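Local coordinates for protein ornithine decarboxylase (Entamoeba histolytica, PDB 4AIB) that probably catalyses the pyridoxal 5'-phosphate-dependent decarboxylation of L-ornithine to putrescine, with active sites built from both subunits of a homodimer, at residues N46-R51 with T238-I243; N92-T97 with I116-V121; K202-V207 with L246-R251; P217-I222 with R253-P258. All blocks are in the same frame, centred on the assembly; numbering follows the deposited sequence.

Contact 1: residues N46-R51 with T238-I243; sequences NMPTVR and TIEKTI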
# COMPACT_ATOMS: atom_id res chain seq x y z
N ASN A 46 -23.18 10.66 -23.29
CA ASN A 46 -22.54 9.82 -24.30
C ASN A 46 -22.92 8.34 -24.22
O ASN A 46 -22.96 7.65 -25.25
CB ASN A 46 -21.02 10.00 -24.26
CG ASN A 46 -20.56 11.23 -25.02
OD1 ASN A 46 -20.64 11.27 -26.25
ND2 ASN A 46 -20.09 12.23 -24.30
N MET A 47 -23.21 7.86 -23.01
CA MET A 47 -23.69 6.49 -22.80
C MET A 47 -25.04 6.49 -22.08
O MET A 47 -25.09 6.31 -20.86
CB MET A 47 -22.66 5.66 -22.03
CG MET A 47 -21.38 5.38 -22.80
SD MET A 47 -20.15 4.46 -21.85
CE MET A 47 -20.72 2.78 -22.07
N PRO A 48 -26.14 6.71 -22.83
CA PRO A 48 -27.47 6.78 -22.24
C PRO A 48 -28.02 5.43 -21.77
O PRO A 48 -28.76 5.38 -20.79
CB PRO A 48 -28.34 7.34 -23.38
CG PRO A 48 -27.39 7.87 -24.39
CD PRO A 48 -26.18 6.99 -24.28
N THR A 49 -27.66 4.36 -22.48
CA THR A 49 -28.21 3.02 -22.18
C THR A 49 -27.40 2.25 -21.13
O THR A 49 -27.85 1.20 -20.65
CB THR A 49 -28.37 2.17 -23.46
OG1 THR A 49 -27.11 2.07 -24.14
CG2 THR A 49 -29.41 2.77 -24.39
N VAL A 50 -26.22 2.76 -20.78
CA VAL A 50 -25.37 2.12 -19.78
C VAL A 50 -25.29 2.96 -18.50
O VAL A 50 -24.70 4.05 -18.50
CB VAL A 50 -23.95 1.82 -20.33
CG1 VAL A 50 -23.13 1.06 -19.30
CG2 VAL A 50 -24.03 1.03 -21.62
N ARG A 51 -25.89 2.45 -17.43
CA ARG A 51 -25.88 3.12 -16.13
C ARG A 51 -24.56 2.85 -15.40
O ARG A 51 -24.17 1.69 -15.23
CB ARG A 51 -27.07 2.67 -15.28
CG ARG A 51 -27.19 3.40 -13.95
CD ARG A 51 -28.14 2.70 -13.00
NE ARG A 51 -28.06 3.25 -11.65
CZ ARG A 51 -28.83 2.89 -10.63
NH1 ARG A 51 -29.77 1.96 -10.78
NH2 ARG A 51 -28.66 3.46 -9.44
N THR A 238 -18.77 4.09 -29.71
CA THR A 238 -18.52 2.74 -30.24
C THR A 238 -19.22 1.66 -29.41
O THR A 238 -19.80 0.73 -29.98
CB THR A 238 -17.02 2.41 -30.34
OG1 THR A 238 -16.40 2.61 -29.06
CG2 THR A 238 -16.34 3.28 -31.38
N ILE A 239 -19.17 1.80 -28.09
CA ILE A 239 -19.85 0.88 -27.18
C ILE A 239 -21.37 0.98 -27.39
O ILE A 239 -22.06 -0.04 -27.43
CB ILE A 239 -19.50 1.14 -25.70
CG1 ILE A 239 -17.98 1.07 -25.48
CG2 ILE A 239 -20.20 0.15 -24.78
CD1 ILE A 239 -17.51 1.71 -24.19
N GLU A 240 -21.85 2.21 -27.53
CA GLU A 240 -23.27 2.49 -27.75
C GLU A 240 -23.78 1.90 -29.06
O GLU A 240 -24.91 1.41 -29.13
CB GLU A 240 -23.51 4.01 -27.72
CG GLU A 240 -24.97 4.43 -27.57
CD GLU A 240 -25.57 4.03 -26.24
OE1 GLU A 240 -24.86 4.10 -25.21
OE2 GLU A 240 -26.76 3.65 -26.23
N LYS A 241 -22.95 1.96 -30.09
CA LYS A 241 -23.29 1.43 -31.41
C LYS A 241 -23.25 -0.10 -31.43
O LYS A 241 -24.11 -0.74 -32.03
CB LYS A 241 -22.35 2.01 -32.47
CG LYS A 241 -22.77 1.77 -33.92
CD LYS A 241 -22.01 2.68 -34.86
CE LYS A 241 -22.23 2.30 -36.32
NZ LYS A 241 -21.42 1.12 -36.72
N THR A 242 -22.25 -0.67 -30.76
CA THR A 242 -22.09 -2.13 -30.67
C THR A 242 -23.24 -2.77 -29.88
O THR A 242 -23.71 -3.85 -30.23
CB THR A 242 -20.73 -2.52 -30.07
OG1 THR A 242 -19.69 -1.76 -30.69
CG2 THR A 242 -20.45 -4.01 -30.28
N ILE A 243 -23.69 -2.08 -28.82
CA ILE A 243 -24.84 -2.52 -28.01
C ILE A 243 -26.09 -2.73 -28.88
O ILE A 243 -26.80 -3.72 -28.71
CB ILE A 243 -25.13 -1.51 -26.86
CG1 ILE A 243 -24.09 -1.63 -25.73
CG2 ILE A 243 -26.55 -1.67 -26.32
CD1 ILE A 243 -23.92 -3.02 -25.13
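On leaving helix 33-46 at Met-47, the chain turns through Pro-48 and Thr-49 into strand 50-55 and passes helix 232-245, with Met-47 CA and Glu-240 CA 6.4 Å apart. Glu-240 carries most of the meeting. Its CG is anti to the backbone N (chi1 -165°), and a bend at chi2 (65°) lays the carboxylate against the turn. The hydroxyl OG1 of Thr-49, set between its own backbone N and carbonyl carbon (chi1 56°), donates a hydrogen bond to Glu-240 OE2 at 2.6 Å and meets it on the syn lone pair. The other carboxylate oxygen, Glu-240 OE1, lies 3.3 Å from Pro-48 CD. Deeper in, the Met-47 chain bends at its thioether so that CE crosses Ile-239 obliquely, 3.8 Å from Ile-239 CG2. Ile-243, one turn further on, packs on Phe-254 and Leu-200, while the amide of Asn-46 turns to Glu-233 earlier in the same helix. A polar rim thus borders an apolar interior where an outer helix of the alpha/beta barrel meets the entry to a strand. Accepting a hydrogen bond from Thr-49 at a partly exposed site, the carboxylate probably keeps its negative charge.

Contact 2: residues N92-T97 with I116-V121; sequences NPEDIT and INHTIV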
# COMPACT_ATOMS: atom_id res chain seq x y z
N ASN A 92 -30.35 2.35 -1.49
CA ASN A 92 -31.04 1.06 -1.55
C ASN A 92 -30.13 -0.08 -2.02
O ASN A 92 -29.38 0.10 -2.99
CB ASN A 92 -32.27 1.16 -2.45
CG ASN A 92 -33.31 0.09 -2.15
OD1 ASN A 92 -33.89 0.06 -1.07
ND2 ASN A 92 -33.55 -0.79 -3.12
N PRO A 93 -30.19 -1.25 -1.35
CA PRO A 93 -29.33 -2.40 -1.66
C PRO A 93 -29.47 -2.95 -3.09
O PRO A 93 -28.60 -3.69 -3.53
CB PRO A 93 -29.78 -3.46 -0.65
CG PRO A 93 -31.13 -3.02 -0.18
CD PRO A 93 -31.05 -1.52 -0.19
N GLU A 94 -30.55 -2.58 -3.78
CA GLU A 94 -30.77 -3.01 -5.17
C GLU A 94 -29.80 -2.34 -6.15
O GLU A 94 -29.45 -2.91 -7.18
CB GLU A 94 -32.22 -2.76 -5.60
CG GLU A 94 -33.24 -3.71 -5.00
CD GLU A 94 -33.13 -5.13 -5.54
OE1 GLU A 94 -32.91 -5.30 -6.75
OE2 GLU A 94 -33.29 -6.08 -4.74
N ASP A 95 -29.38 -1.12 -5.81
CA ASP A 95 -28.42 -0.37 -6.62
C ASP A 95 -27.00 -0.90 -6.47
O ASP A 95 -26.11 -0.57 -7.26
CB ASP A 95 -28.47 1.12 -6.26
CG ASP A 95 -29.82 1.75 -6.54
OD1 ASP A 95 -30.42 1.46 -7.59
OD2 ASP A 95 -30.28 2.56 -5.69
N ILE A 96 -26.78 -1.73 -5.44
CA ILE A 96 -25.47 -2.29 -5.14
C ILE A 96 -25.24 -3.61 -5.86
O ILE A 96 -26.14 -4.44 -5.96
CB ILE A 96 -25.29 -2.49 -3.61
CG1 ILE A 96 -25.55 -1.18 -2.86
CG2 ILE A 96 -23.91 -3.04 -3.29
CD1 ILE A 96 -25.72 -1.34 -1.36
N THR A 97 -24.03 -3.79 -6.38
CA THR A 97 -23.60 -5.08 -6.93
C THR A 97 -22.33 -5.58 -6.24
O THR A 97 -21.27 -4.95 -6.31
CB THR A 97 -23.46 -5.06 -8.47
OG1 THR A 97 -22.83 -6.27 -8.92
CG2 THR A 97 -22.65 -3.86 -8.96
N ILE A 116 -28.45 -7.52 0.01
CA ILE A 116 -27.71 -7.59 -1.25
C ILE A 116 -28.21 -8.76 -2.09
O ILE A 116 -28.36 -9.88 -1.58
CB ILE A 116 -26.18 -7.68 -1.02
CG1 ILE A 116 -25.68 -6.52 -0.15
CG2 ILE A 116 -25.41 -7.76 -2.34
CD1 ILE A 116 -25.98 -5.13 -0.68
N ASN A 117 -28.46 -8.50 -3.37
CA ASN A 117 -29.11 -9.46 -4.26
C ASN A 117 -28.34 -9.71 -5.56
O ASN A 117 -28.76 -10.53 -6.39
CB ASN A 117 -30.53 -8.98 -4.56
CG ASN A 117 -31.43 -10.10 -5.05
OD1 ASN A 117 -31.55 -11.15 -4.41
ND2 ASN A 117 -32.10 -9.88 -6.18
N HIS A 118 -27.22 -9.01 -5.75
CA HIS A 118 -26.44 -9.14 -6.98
C HIS A 118 -24.97 -9.35 -6.71
O HIS A 118 -24.34 -8.57 -6.01
CB HIS A 118 -26.65 -7.93 -7.88
CG HIS A 118 -28.11 -7.64 -8.18
ND1 HIS A 118 -28.91 -8.52 -8.81
CD2 HIS A 118 -28.89 -6.52 -7.92
CE1 HIS A 118 -30.14 -8.00 -8.94
NE2 HIS A 118 -30.13 -6.77 -8.39
N THR A 119 -24.43 -10.43 -7.28
CA THR A 119 -23.02 -10.78 -7.11
C THR A 119 -22.41 -11.42 -8.37
O THR A 119 -23.13 -11.72 -9.32
CB THR A 119 -22.80 -11.70 -5.87
OG1 THR A 119 -21.39 -11.85 -5.63
CG2 THR A 119 -23.43 -13.07 -6.09
N ILE A 120 -21.10 -11.62 -8.36
CA ILE A 120 -20.37 -12.15 -9.52
C ILE A 120 -19.64 -13.46 -9.19
O ILE A 120 -19.20 -13.67 -8.06
CB ILE A 120 -19.40 -11.10 -10.11
CG1 ILE A 120 -20.17 -9.84 -10.52
CG2 ILE A 120 -18.64 -11.66 -11.31
CD1 ILE A 120 -19.30 -8.64 -10.86
N VAL A 121 -19.53 -14.33 -10.19
CA VAL A 121 -18.89 -15.64 -10.06
C VAL A 121 -18.00 -15.95 -11.27
O VAL A 121 -18.36 -15.63 -12.41
CB VAL A 121 -19.95 -16.76 -9.90
CG1 VAL A 121 -19.40 -18.12 -10.27
CG2 VAL A 121 -20.50 -16.77 -8.49
O HOH W 1 -28.03 -6.30 -4.78
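His-118 and Ile-116 of one segment, with Thr-97 of the other, hold most of the buried surface where strands 96-98 and 118-121 come together. The CG of His-118 is anti to its carbonyl carbon (chi1 -54°), so the ring reaches across to the turn before strand 96-98. Two backbone carbonyls lie in the plane of the ring at its edge: Glu-94 O, 3.7 Å from His-118 CD2, and Ile-96 O. The carboxylate of Glu-94 crosses the imidazole almost perpendicularly (85° between planes), with OE1 3.5 Å from His-118 NE2. The ring nitrogen ND1 is hydrogen-bonded to Asp-180 OD2, which should fix the rotation of the ring. Ile-116 makes the apolar half of the contact: its CD1 approaches Ile-96 CD1 to 3.9 Å, the two side chains crossing at about a right angle, and also meets the ring of Pro-93. Thr-97 makes its closest approach through the backbone, its C atom lying 3.6 Å from His-118 O. Between the segments sits a water that donates to Ile-96 O (2.9 Å from the water oxygen) and accepts from Asn-117 N (2.6 Å from it), bridging the two segments before the strands draw close. Beyond it, His-118 pairs through its backbone with Tyr-98, so the two outermost strands of the eight-stranded parallel sheet meet here, closing it into a barrel. Helix 80-88 packs on this seam through Ile-83, Val-86 and Leu-87, and strands 74-77 and 138-143 flank the pair.

Contact 3: residues K202-V207 with L246-R251; sequences KARNTV and LEFPER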
# COMPACT_ATOMS: atom_id res chain seq x y z
N LYS A 202 -18.61 -11.51 -27.40
CA LYS A 202 -18.43 -12.72 -26.60
C LYS A 202 -19.52 -12.83 -25.52
O LYS A 202 -19.97 -13.93 -25.20
CB LYS A 202 -17.04 -12.72 -25.96
CG LYS A 202 -16.64 -14.02 -25.29
CD LYS A 202 -15.20 -13.95 -24.79
CE LYS A 202 -14.90 -15.07 -23.81
NZ LYS A 202 -13.46 -15.09 -23.42
N ALA A 203 -19.93 -11.68 -24.98
CA ALA A 203 -21.00 -11.63 -23.99
C ALA A 203 -22.37 -11.91 -24.60
O ALA A 203 -23.21 -12.55 -23.98
CB ALA A 203 -21.00 -10.28 -23.28
N ARG A 204 -22.57 -11.41 -25.83
CA ARG A 204 -23.82 -11.63 -26.56
C ARG A 204 -24.05 -13.12 -26.85
O ARG A 204 -25.18 -13.61 -26.78
CB ARG A 204 -23.83 -10.82 -27.86
CG ARG A 204 -25.10 -10.93 -28.69
CD ARG A 204 -26.29 -10.24 -28.04
NE ARG A 204 -27.56 -10.65 -28.63
CZ ARG A 204 -28.31 -11.66 -28.19
NH1 ARG A 204 -27.92 -12.38 -27.14
NH2 ARG A 204 -29.45 -11.95 -28.80
N ASN A 205 -22.96 -13.82 -27.16
CA ASN A 205 -23.00 -15.27 -27.37
C ASN A 205 -23.27 -16.04 -26.09
O ASN A 205 -23.89 -17.11 -26.11
CB ASN A 205 -21.70 -15.75 -28.02
CG ASN A 205 -21.47 -15.15 -29.40
OD1 ASN A 205 -22.38 -15.09 -30.23
ND2 ASN A 205 -20.24 -14.70 -29.65
N THR A 206 -22.80 -15.50 -24.96
CA THR A 206 -23.01 -16.10 -23.65
C THR A 206 -24.48 -15.98 -23.22
O THR A 206 -25.01 -16.85 -22.54
CB THR A 206 -22.08 -15.48 -22.58
OG1 THR A 206 -20.74 -15.43 -23.08
CG2 THR A 206 -22.10 -16.30 -21.29
N VAL A 207 -25.13 -14.89 -23.64
CA VAL A 207 -26.55 -14.66 -23.36
C VAL A 207 -27.42 -15.71 -24.05
O VAL A 207 -28.25 -16.35 -23.40
CB VAL A 207 -26.99 -13.23 -23.76
CG1 VAL A 207 -28.51 -13.07 -23.65
CG2 VAL A 207 -26.30 -12.19 -22.90
N LEU A 246 -25.53 -5.81 -31.81
CA LEU A 246 -25.54 -7.19 -31.32
C LEU A 246 -26.96 -7.69 -31.05
O LEU A 246 -27.19 -8.90 -30.97
CB LEU A 246 -24.67 -7.33 -30.07
CG LEU A 246 -23.15 -7.27 -30.28
CD1 LEU A 246 -22.44 -7.02 -28.96
CD2 LEU A 246 -22.63 -8.53 -30.95
N GLU A 247 -27.90 -6.75 -30.93
CA GLU A 247 -29.32 -7.04 -30.69
C GLU A 247 -29.55 -7.92 -29.46
O GLU A 247 -29.91 -9.09 -29.56
CB GLU A 247 -29.98 -7.65 -31.94
CG GLU A 247 -30.16 -6.68 -33.09
CD GLU A 247 -30.92 -7.27 -34.27
OE1 GLU A 247 -31.43 -8.41 -34.16
OE2 GLU A 247 -31.00 -6.60 -35.32
N PHE A 248 -29.31 -7.33 -28.29
CA PHE A 248 -29.57 -7.98 -27.01
C PHE A 248 -31.08 -8.07 -26.77
O PHE A 248 -31.83 -7.22 -27.26
CB PHE A 248 -28.90 -7.20 -25.88
CG PHE A 248 -27.42 -7.45 -25.76
CD1 PHE A 248 -26.51 -6.70 -26.49
CD2 PHE A 248 -26.94 -8.44 -24.91
CE1 PHE A 248 -25.15 -6.93 -26.38
CE2 PHE A 248 -25.58 -8.68 -24.79
CZ PHE A 248 -24.68 -7.92 -25.53
N PRO A 249 -31.53 -9.10 -26.02
CA PRO A 249 -32.94 -9.25 -25.66
C PRO A 249 -33.57 -7.98 -25.08
O PRO A 249 -32.89 -7.20 -24.41
CB PRO A 249 -32.91 -10.36 -24.61
CG PRO A 249 -31.75 -11.20 -25.01
CD PRO A 249 -30.73 -10.26 -25.58
N GLU A 250 -34.86 -7.80 -25.34
CA GLU A 250 -35.58 -6.58 -24.96
C GLU A 250 -35.49 -6.26 -23.47
O GLU A 250 -35.47 -5.09 -23.08
CB GLU A 250 -37.05 -6.69 -25.40
CG GLU A 250 -37.72 -5.36 -25.72
CD GLU A 250 -38.37 -4.72 -24.51
OE1 GLU A 250 -39.13 -5.41 -23.79
OE2 GLU A 250 -38.14 -3.51 -24.29
N ARG A 251 -35.42 -7.30 -22.64
CA ARG A 251 -35.38 -7.16 -21.18
C ARG A 251 -34.01 -6.75 -20.61
O ARG A 251 -33.93 -6.30 -19.46
CB ARG A 251 -35.85 -8.45 -20.50
CG ARG A 251 -35.26 -9.73 -21.09
CD ARG A 251 -35.23 -10.86 -20.07
NE ARG A 251 -35.04 -12.16 -20.71
CZ ARG A 251 -33.88 -12.64 -21.15
NH1 ARG A 251 -32.76 -11.93 -21.03
NH2 ARG A 251 -33.83 -13.84 -21.72
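Arg-204 reaches out from helix 194-212 to the loop that follows helix 232-245. Its CG stands anti to the backbone N (chi1 -178°), and a bend at chi2 (70°) carries the rest of the chain across the face of Phe-248. There CD sits over the middle of the ring in a CH-pi contact, 3.5 Å from the Phe-248 ring centroid. The Phe-248 CG is anti to its carbonyl carbon. Further out, Arg-204 NE donates to Leu-246 O at 2.9 Å, the oxygen lying close to the guanidinium plane but the donor above that of the carbonyl. Both NE and NH2 of Arg-204 also make weak bonds to Glu-247 O. These carbonyls belong to the residues where the chain leaves helix 232-245, Glu-247 having positive phi, so a cation from one outer helix of the barrel meets the C-terminal end of the next, where the helix dipole would be expected to stabilise it. Pro-249 CD lies over one face of the guanidinium, 3.8 Å from Arg-204 CZ. One turn along, Val-207 meets the loop with both methyls: CG1 meets Pro-249 CG tip to tip at 4.0 Å, while CG2 touches the edge of the Phe-248 ring at CE2.

Contact 4: residues P217-I222 with R253-P258; sequences PYLIDI and RFIAEP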
# COMPACT_ATOMS: atom_id res chain seq x y z
N PRO A 217 -31.09 -13.99 -18.65
CA PRO A 217 -30.07 -13.03 -18.24
C PRO A 217 -30.42 -11.61 -18.69
O PRO A 217 -30.51 -11.36 -19.89
CB PRO A 217 -28.80 -13.52 -18.95
CG PRO A 217 -29.18 -14.77 -19.69
CD PRO A 217 -30.67 -14.73 -19.85
N TYR A 218 -30.62 -10.71 -17.73
CA TYR A 218 -31.08 -9.36 -18.03
C TYR A 218 -30.04 -8.27 -17.75
O TYR A 218 -30.31 -7.08 -17.94
CB TYR A 218 -32.38 -9.06 -17.26
CG TYR A 218 -32.18 -8.79 -15.78
CD1 TYR A 218 -32.03 -9.83 -14.87
CD2 TYR A 218 -32.15 -7.48 -15.29
CE1 TYR A 218 -31.85 -9.59 -13.52
CE2 TYR A 218 -31.97 -7.22 -13.95
CZ TYR A 218 -31.82 -8.28 -13.06
OH TYR A 218 -31.65 -8.02 -11.72
N LEU A 219 -28.85 -8.67 -17.30
CA LEU A 219 -27.84 -7.71 -16.90
C LEU A 219 -26.48 -7.97 -17.54
O LEU A 219 -25.95 -9.07 -17.47
CB LEU A 219 -27.71 -7.67 -15.37
CG LEU A 219 -27.01 -6.48 -14.70
CD1 LEU A 219 -27.75 -5.18 -14.96
CD2 LEU A 219 -26.88 -6.73 -13.21
N ILE A 220 -25.93 -6.93 -18.18
CA ILE A 220 -24.60 -6.99 -18.76
C ILE A 220 -23.71 -5.93 -18.12
O ILE A 220 -23.96 -4.72 -18.27
CB ILE A 220 -24.62 -6.83 -20.31
CG1 ILE A 220 -25.49 -7.92 -20.97
CG2 ILE A 220 -23.21 -6.81 -20.89
CD1 ILE A 220 -25.03 -9.35 -20.76
N ASP A 221 -22.70 -6.38 -17.39
CA ASP A 221 -21.74 -5.49 -16.75
C ASP A 221 -20.47 -5.42 -17.59
O ASP A 221 -19.67 -6.37 -17.62
CB ASP A 221 -21.42 -5.97 -15.32
CG ASP A 221 -20.81 -4.88 -14.45
OD1 ASP A 221 -20.05 -4.03 -14.97
OD2 ASP A 221 -21.08 -4.88 -13.23
N ILE A 222 -20.28 -4.30 -18.27
CA ILE A 222 -19.13 -4.11 -19.16
C ILE A 222 -17.83 -3.81 -18.41
O ILE A 222 -16.76 -3.71 -19.01
CB ILE A 222 -19.41 -3.05 -20.26
CG1 ILE A 222 -19.73 -1.69 -19.63
CG2 ILE A 222 -20.53 -3.52 -21.17
CD1 ILE A 222 -19.65 -0.53 -20.61
N ARG A 253 -30.56 -5.06 -19.48
CA ARG A 253 -30.07 -3.75 -19.05
C ARG A 253 -28.55 -3.75 -18.93
O ARG A 253 -27.94 -4.80 -18.70
CB ARG A 253 -30.72 -3.33 -17.72
CG ARG A 253 -32.24 -3.23 -17.76
CD ARG A 253 -32.72 -2.07 -18.62
NE ARG A 253 -34.17 -2.12 -18.85
CZ ARG A 253 -34.75 -2.71 -19.88
NH1 ARG A 253 -34.03 -3.32 -20.81
NH2 ARG A 253 -36.08 -2.69 -19.99
N PHE A 254 -27.94 -2.58 -19.09
CA PHE A 254 -26.49 -2.47 -19.13
C PHE A 254 -25.92 -1.58 -18.04
O PHE A 254 -26.34 -0.43 -17.86
CB PHE A 254 -26.03 -1.98 -20.51
CG PHE A 254 -26.48 -2.85 -21.65
CD1 PHE A 254 -25.75 -3.97 -22.02
CD2 PHE A 254 -27.64 -2.55 -22.36
CE1 PHE A 254 -26.17 -4.79 -23.06
CE2 PHE A 254 -28.07 -3.36 -23.40
CZ PHE A 254 -27.33 -4.48 -23.75
N ILE A 255 -24.96 -2.12 -17.29
CA ILE A 255 -24.25 -1.36 -16.27
C ILE A 255 -22.74 -1.40 -16.50
O ILE A 255 -22.23 -2.27 -17.21
CB ILE A 255 -24.58 -1.84 -14.83
CG1 ILE A 255 -24.33 -3.34 -14.67
CG2 ILE A 255 -26.02 -1.46 -14.46
CD1 ILE A 255 -24.28 -3.82 -13.23
N ALA A 256 -22.04 -0.43 -15.92
CA ALA A 256 -20.58 -0.36 -15.99
C ALA A 256 -19.99 -0.18 -14.60
O ALA A 256 -20.72 0.12 -13.65
CB ALA A 256 -20.16 0.79 -16.90
N GLU A 257 -18.68 -0.36 -14.48
CA GLU A 257 -17.98 -0.21 -13.20
C GLU A 257 -16.86 0.84 -13.26
O GLU A 257 -15.70 0.52 -13.00
CB GLU A 257 -17.42 -1.56 -12.72
CG GLU A 257 -18.46 -2.63 -12.42
CD GLU A 257 -17.84 -3.99 -12.15
OE1 GLU A 257 -16.61 -4.14 -12.29
OE2 GLU A 257 -18.59 -4.93 -11.79
N PRO A 258 -17.20 2.11 -13.58
CA PRO A 258 -16.14 3.10 -13.72
C PRO A 258 -15.68 3.65 -12.36
O PRO A 258 -16.49 4.18 -11.60
CB PRO A 258 -16.78 4.20 -14.57
CG PRO A 258 -18.26 4.04 -14.40
CD PRO A 258 -18.54 2.73 -13.72
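The ring of Phe-254 is met obliquely by Ile-220, whose CB lies 3.5 Å from Phe-254 CD1; the two side chains run side by side in the same direction. Phe-248 makes an edge-to-face stack with the same ring. Of the carboxylates, those of Asp-221 and Glu-257 stand nearly perpendicular (82°), with Asp-221 OD2 2.9 Å from Glu-257 OE2. Strands 219-221 and 253-256 run parallel, and four hydrogen bonds join them: Tyr-218 O accepts from Arg-253 N at 2.6 Å, Arg-253 O from Ile-220 N, Ile-220 O from Ile-255 N, and Ile-255 O from Ile-222 N. With the intervening helix 232-245 they form a beta-alpha-beta unit of the barrel. Ile-220 and Phe-254 face the outer helices, whereas Leu-219, Asp-221 and Ile-255 share the opposite face of the sheet. On that face Ile-255 CG1 takes the crowded position between the backbone N and carbonyl carbon (chi1 55°), and CD1 lies 3.4 Å from Asp-221 OD2. Leu-219 CD1 packs on Ile-255 CG1 at 3.9 Å. Asp-221 OD1 is bonded to Gly-223 N, and Asp-76 brings a further negative charge near Glu-257. This cluster, with the Glu-257 side chain about 9 Å from that of Lys-57, the predicted cofactor lysine, would be expected to raise the proton affinity of one or more of its acids.

How the contacts relate
All four contacts belong to the pyridoxal-binding alpha/beta barrel. Contact 4 is central to the group: its centre lies 11 Å from those of contacts 1 and 3 and 12 Å from that of contact 2. Arg-51 of contact 1 pairs through its backbone with Phe-254 and Ala-256, placing strand 50-55 beside 253-256. Contact 3 packs on the outside of contact 4, Val-207 meeting Ile-220. Along the chain, contact 2 falls between the segments of contact 1, and contacts 1, 3 and 4 interlock. Contact 2 lies 22 Å from contact 1 between centres, although Asp-95 still reaches Arg-51 in a salt bridge. Together they tie outer helices and closing strands to the barrel that holds the predicted cofactor lysine.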